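Local coordinates for GGDEF family protein (Vibrio cholerae, PDB 5GZS) that is a diguanylate cyclase, probably making cyclic di-GMP in response to periplasmic signals, whose periplasmic portion binds arginine in a solute-binding-protein-like domain, at residues L315-E319 and A370-K374; E335-K341 and K356-A362. The contacts are given in a common frame with arbitrary orientation. Residue numbers count along the deposited sequence, not the author numbering.

Contact 1: L315-E319 and A370-K374; sequences LVKRE and ALLNK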
# COMPACT_ATOMS: atom_id res chain seq x y z
N LEU A 315 18.30 -2.13 4.47
CA LEU A 315 19.71 -2.46 4.59
C LEU A 315 20.49 -1.26 5.07
O LEU A 315 20.29 -0.13 4.62
CB LEU A 315 20.25 -2.99 3.27
CG LEU A 315 19.69 -4.40 3.09
CD1 LEU A 315 20.28 -5.09 1.90
CD2 LEU A 315 19.92 -5.23 4.35
N VAL A 316 21.36 -1.52 6.04
CA VAL A 316 22.27 -0.50 6.50
C VAL A 316 23.63 -0.76 5.87
O VAL A 316 24.11 -1.90 5.90
CB VAL A 316 22.36 -0.47 8.02
CG1 VAL A 316 23.48 0.43 8.46
CG2 VAL A 316 21.04 0.00 8.61
N LYS A 317 24.21 0.28 5.29
CA LYS A 317 25.50 0.18 4.60
C LYS A 317 26.45 1.27 5.07
O LYS A 317 26.02 2.31 5.55
CB LYS A 317 25.31 0.31 3.08
CG LYS A 317 24.78 1.69 2.61
CD LYS A 317 24.43 1.66 1.13
CE LYS A 317 24.13 3.05 0.59
NZ LYS A 317 25.35 3.85 0.42
N ARG A 318 27.75 1.01 4.91
CA ARG A 318 28.76 2.04 5.10
C ARG A 318 28.41 3.21 4.19
O ARG A 318 28.04 3.01 3.03
CB ARG A 318 30.15 1.50 4.80
CG ARG A 318 30.95 1.29 6.06
CD ARG A 318 32.17 0.45 5.86
NE ARG A 318 31.87 -0.90 5.37
CZ ARG A 318 32.20 -1.32 4.16
NH1 ARG A 318 32.83 -0.51 3.32
NH2 ARG A 318 31.90 -2.56 3.78
N GLU A 319 28.49 4.42 4.73
CA GLU A 319 28.16 5.64 3.99
C GLU A 319 29.01 5.75 2.71
O GLU A 319 30.16 5.34 2.71
CB GLU A 319 28.40 6.85 4.88
CG GLU A 319 27.95 8.15 4.30
CD GLU A 319 28.34 9.35 5.14
OE1 GLU A 319 28.48 9.18 6.36
OE2 GLU A 319 28.52 10.46 4.60
N ALA A 370 30.80 -4.79 12.96
CA ALA A 370 31.27 -5.54 11.81
C ALA A 370 31.16 -4.70 10.54
O ALA A 370 32.05 -4.72 9.69
CB ALA A 370 30.49 -6.81 11.66
N LEU A 371 30.05 -3.96 10.40
CA LEU A 371 29.85 -3.10 9.24
C LEU A 371 30.90 -1.99 9.24
O LEU A 371 31.50 -1.69 8.20
CB LEU A 371 28.45 -2.50 9.24
CG LEU A 371 28.17 -1.47 8.15
CD1 LEU A 371 28.25 -2.14 6.78
CD2 LEU A 371 26.83 -0.77 8.33
N LEU A 372 31.12 -1.41 10.41
CA LEU A 372 32.12 -0.36 10.61
C LEU A 372 33.54 -0.85 10.34
O LEU A 372 34.34 -0.13 9.72
CB LEU A 372 32.04 0.20 12.02
CG LEU A 372 30.73 0.94 12.33
CD1 LEU A 372 30.66 1.37 13.79
CD2 LEU A 372 30.63 2.14 11.40
N ASN A 373 33.84 -2.07 10.78
CA ASN A 373 35.18 -2.63 10.56
C ASN A 373 35.39 -3.17 9.13
O ASN A 373 36.42 -3.78 8.86
CB ASN A 373 35.47 -3.74 11.59
CG ASN A 373 35.49 -3.23 13.04
OD1 ASN A 373 34.93 -2.18 13.36
ND2 ASN A 373 36.15 -3.98 13.91
N LYS A 374 34.42 -2.95 8.24
CA LYS A 374 34.42 -3.50 6.86
C LYS A 374 34.54 -5.04 6.82
O LYS A 374 34.89 -5.62 5.79
CB LYS A 374 35.55 -2.89 6.02
CG LYS A 374 35.46 -1.39 5.83
CD LYS A 374 36.71 -0.85 5.15
CE LYS A 374 36.77 0.68 5.18
NZ LYS A 374 35.71 1.30 4.33
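Arg318, on the segment 315-319, and Leu371, in the last turn of helix 364-372, supply most of the buried surface. The aliphatic part of Arg318 reaches across to the C-terminal end of the helix, where its NE makes a weak hydrogen bond to Leu371 O (3.0 Å, bent at 129°). That carbonyl also accepts a bond from Lys374 N, 3.2 Å from Leu371 O, as the chain turns out of the helix through Asn373. The guanidinium has its stronger partners nearby: NH2 forms a salt bridge with Asp377 and a hydrogen bond to Val376 O. Lys374 lies close as well, its CG over one guanidinium face and its NZ 3.5 Å from Arg318 NH1, a pairing of like charges. Next to this polar group, the end of the Leu371 side chain comes close to the strand. Its CD2 meets Val316 CG1 at 3.6 Å, and its side chain also rests on Ile379 of the adjoining strand 378-382, which is hydrogen-bonded to Val316 through the backbone. A helix end laid on a sheet by leucine and valine, with an arginine at the margin, is helix-on-sheet packing as found in the alpha/beta lobes of periplasmic solute-binding proteins.

Contact 2: E335-K341 and K356-A362; sequences ERIGVIK and KILFSYA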
# COMPACT_ATOMS: atom_id res chain seq x y z
N GLU A 335 27.33 -9.65 -2.19
CA GLU A 335 27.71 -8.74 -1.12
C GLU A 335 27.66 -9.46 0.24
O GLU A 335 26.90 -10.42 0.43
CB GLU A 335 26.79 -7.51 -1.08
CG GLU A 335 26.86 -6.63 -2.32
CD GLU A 335 28.11 -5.77 -2.39
OE1 GLU A 335 28.37 -5.18 -3.46
OE2 GLU A 335 28.83 -5.66 -1.37
N ARG A 336 28.48 -9.00 1.17
CA ARG A 336 28.52 -9.59 2.50
C ARG A 336 27.41 -9.01 3.36
O ARG A 336 27.42 -7.82 3.66
CB ARG A 336 29.87 -9.34 3.16
CG ARG A 336 31.05 -9.99 2.44
CD ARG A 336 32.30 -9.97 3.32
NE ARG A 336 33.41 -9.28 2.67
CZ ARG A 336 33.79 -8.03 2.92
NH1 ARG A 336 33.15 -7.29 3.82
NH2 ARG A 336 34.82 -7.52 2.26
N ILE A 337 26.44 -9.84 3.73
CA ILE A 337 25.35 -9.34 4.55
C ILE A 337 25.46 -9.87 5.96
O ILE A 337 25.60 -11.08 6.18
CB ILE A 337 23.97 -9.72 3.98
CG1 ILE A 337 23.70 -8.94 2.68
CG2 ILE A 337 22.89 -9.40 4.99
CD1 ILE A 337 22.69 -9.59 1.80
N GLY A 338 25.41 -8.97 6.92
CA GLY A 338 25.50 -9.38 8.30
C GLY A 338 24.15 -9.45 8.97
O GLY A 338 23.38 -8.48 8.93
N VAL A 339 23.86 -10.60 9.59
CA VAL A 339 22.69 -10.74 10.45
C VAL A 339 23.11 -11.26 11.82
O VAL A 339 24.26 -11.68 12.00
CB VAL A 339 21.63 -11.69 9.86
CG1 VAL A 339 20.27 -11.43 10.49
CG2 VAL A 339 21.53 -11.51 8.36
N ILE A 340 22.18 -11.22 12.77
CA ILE A 340 22.33 -11.85 14.07
C ILE A 340 21.82 -13.30 14.05
O ILE A 340 20.76 -13.58 13.49
CB ILE A 340 21.56 -11.06 15.14
CG1 ILE A 340 21.86 -9.57 15.02
CG2 ILE A 340 21.90 -11.58 16.52
CD1 ILE A 340 21.00 -8.70 15.92
N LYS A 341 22.58 -14.22 14.65
CA LYS A 341 22.19 -15.63 14.65
C LYS A 341 20.83 -15.86 15.34
O LYS A 341 20.54 -15.26 16.38
CB LYS A 341 23.28 -16.48 15.32
CG LYS A 341 23.16 -17.97 15.03
CD LYS A 341 23.91 -18.84 16.04
CE LYS A 341 23.10 -18.97 17.32
NZ LYS A 341 23.10 -20.36 17.90
N LYS A 356 22.41 -18.84 0.27
CA LYS A 356 23.43 -17.80 0.24
C LYS A 356 24.10 -17.72 1.61
O LYS A 356 23.45 -17.92 2.65
CB LYS A 356 22.80 -16.46 -0.13
CG LYS A 356 23.70 -15.24 0.01
CD LYS A 356 22.89 -13.95 0.02
CE LYS A 356 23.78 -12.72 0.09
NZ LYS A 356 25.13 -13.02 -0.46
N ILE A 357 25.40 -17.44 1.63
CA ILE A 357 26.07 -17.25 2.91
C ILE A 357 25.69 -15.91 3.51
O ILE A 357 25.90 -14.85 2.91
CB ILE A 357 27.59 -17.31 2.80
CG1 ILE A 357 28.02 -18.71 2.42
CG2 ILE A 357 28.18 -17.02 4.18
CD1 ILE A 357 27.57 -19.74 3.46
N LEU A 358 25.10 -15.99 4.70
CA LEU A 358 24.93 -14.83 5.55
C LEU A 358 26.01 -14.93 6.61
O LEU A 358 26.46 -16.03 6.94
CB LEU A 358 23.53 -14.80 6.17
CG LEU A 358 22.35 -15.11 5.24
CD1 LEU A 358 21.04 -15.28 6.03
CD2 LEU A 358 22.21 -14.01 4.24
N PHE A 359 26.46 -13.79 7.13
CA PHE A 359 27.40 -13.78 8.26
C PHE A 359 26.59 -13.55 9.52
O PHE A 359 25.79 -12.61 9.58
CB PHE A 359 28.46 -12.69 8.09
CG PHE A 359 29.39 -12.93 6.93
CD1 PHE A 359 29.08 -12.47 5.66
CD2 PHE A 359 30.57 -13.61 7.12
CE1 PHE A 359 29.94 -12.69 4.60
CE2 PHE A 359 31.43 -13.84 6.08
CZ PHE A 359 31.12 -13.38 4.81
N SER A 360 26.76 -14.42 10.52
CA SER A 360 25.93 -14.34 11.71
C SER A 360 26.68 -13.75 12.89
O SER A 360 27.90 -13.92 13.01
CB SER A 360 25.36 -15.71 12.08
OG SER A 360 25.04 -16.47 10.93
N TYR A 361 25.95 -13.05 13.74
CA TYR A 361 26.53 -12.43 14.91
C TYR A 361 25.64 -12.67 16.10
O TYR A 361 24.49 -13.12 15.96
CB TYR A 361 26.73 -10.94 14.70
CG TYR A 361 27.79 -10.62 13.70
CD1 TYR A 361 27.49 -10.57 12.34
CD2 TYR A 361 29.10 -10.40 14.09
CE1 TYR A 361 28.46 -10.29 11.40
CE2 TYR A 361 30.09 -10.12 13.16
CZ TYR A 361 29.76 -10.06 11.81
OH TYR A 361 30.73 -9.78 10.89
N ALA A 362 26.19 -12.36 17.26
CA ALA A 362 25.54 -12.62 18.53
C ALA A 362 24.62 -11.47 18.90
O ALA A 362 23.67 -11.64 19.65
CB ALA A 362 26.59 -12.85 19.61
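Main-chain hydrogen bonds zip strands 337-340 and 359-361 together as the parallel pair of a beta-alpha-beta unit, whose connecting helix is 344-352. Around Gly338 the pairing is regular: Phe359 N donates to Ile337 O at 3.0 Å, nearly straight at 173°, and Val339 N donates to Phe359 O at 2.8 Å. Farther along, Tyr361 N reaches Val339 O at 2.8 Å with a bent, weak geometry, whereas Lys341 N bonds well to Tyr361 O at 2.6 Å. The strands diverge in direction by 34°, and strand 359-361 forms an edge of its five-stranded sheet in this chain. At the other end of the pairing, Lys356 NZ donates to Glu335 O (3.3 Å), joining the loops that precede the two strands.

Side chains alternate between the faces. Val339 and Leu358 pack on helix 344-352, where Ser360 OG also hydrogen-bonds Glu346. Ile340, Phe359 and Tyr361 occupy the opposite face, with helix 364-372 against Ile340 and Tyr361. The edge of the Tyr361 ring lies close to Gly338, CE1 4.4 Å from Gly338 CA, where a side chain larger than a methyl group would probably crowd it; the Tyr361 hydroxyl bonds Glu375. On the same side, Arg336 sends its guanidinium to Asp377, and its aliphatic portion touches the neighbouring aromatic ring, Arg336 CG to Phe359 CE1 at 3.6 Å.

Both contacts belong to one five-stranded sheet of the second solute-binding-like domain, away from the arginine pocket, and their centres lie about 12 Å apart. Contact 2 is nested within the chain loop that contact 1 closes. Each is partly buried, but contact 2 is built within the sheet, by backbone ladder bonds at its edge, whereas contact 1 joins a strand to a covering helix, through side chains and a single weak hydrogen bond. Helix 364-372, which follows strand 359-361, ties them together: Ala370 CB lies 3.1 Å from Tyr361 OH. Asp377 links their charges, forming salt bridges with Arg318 of contact 1 and Arg336 of contact 2.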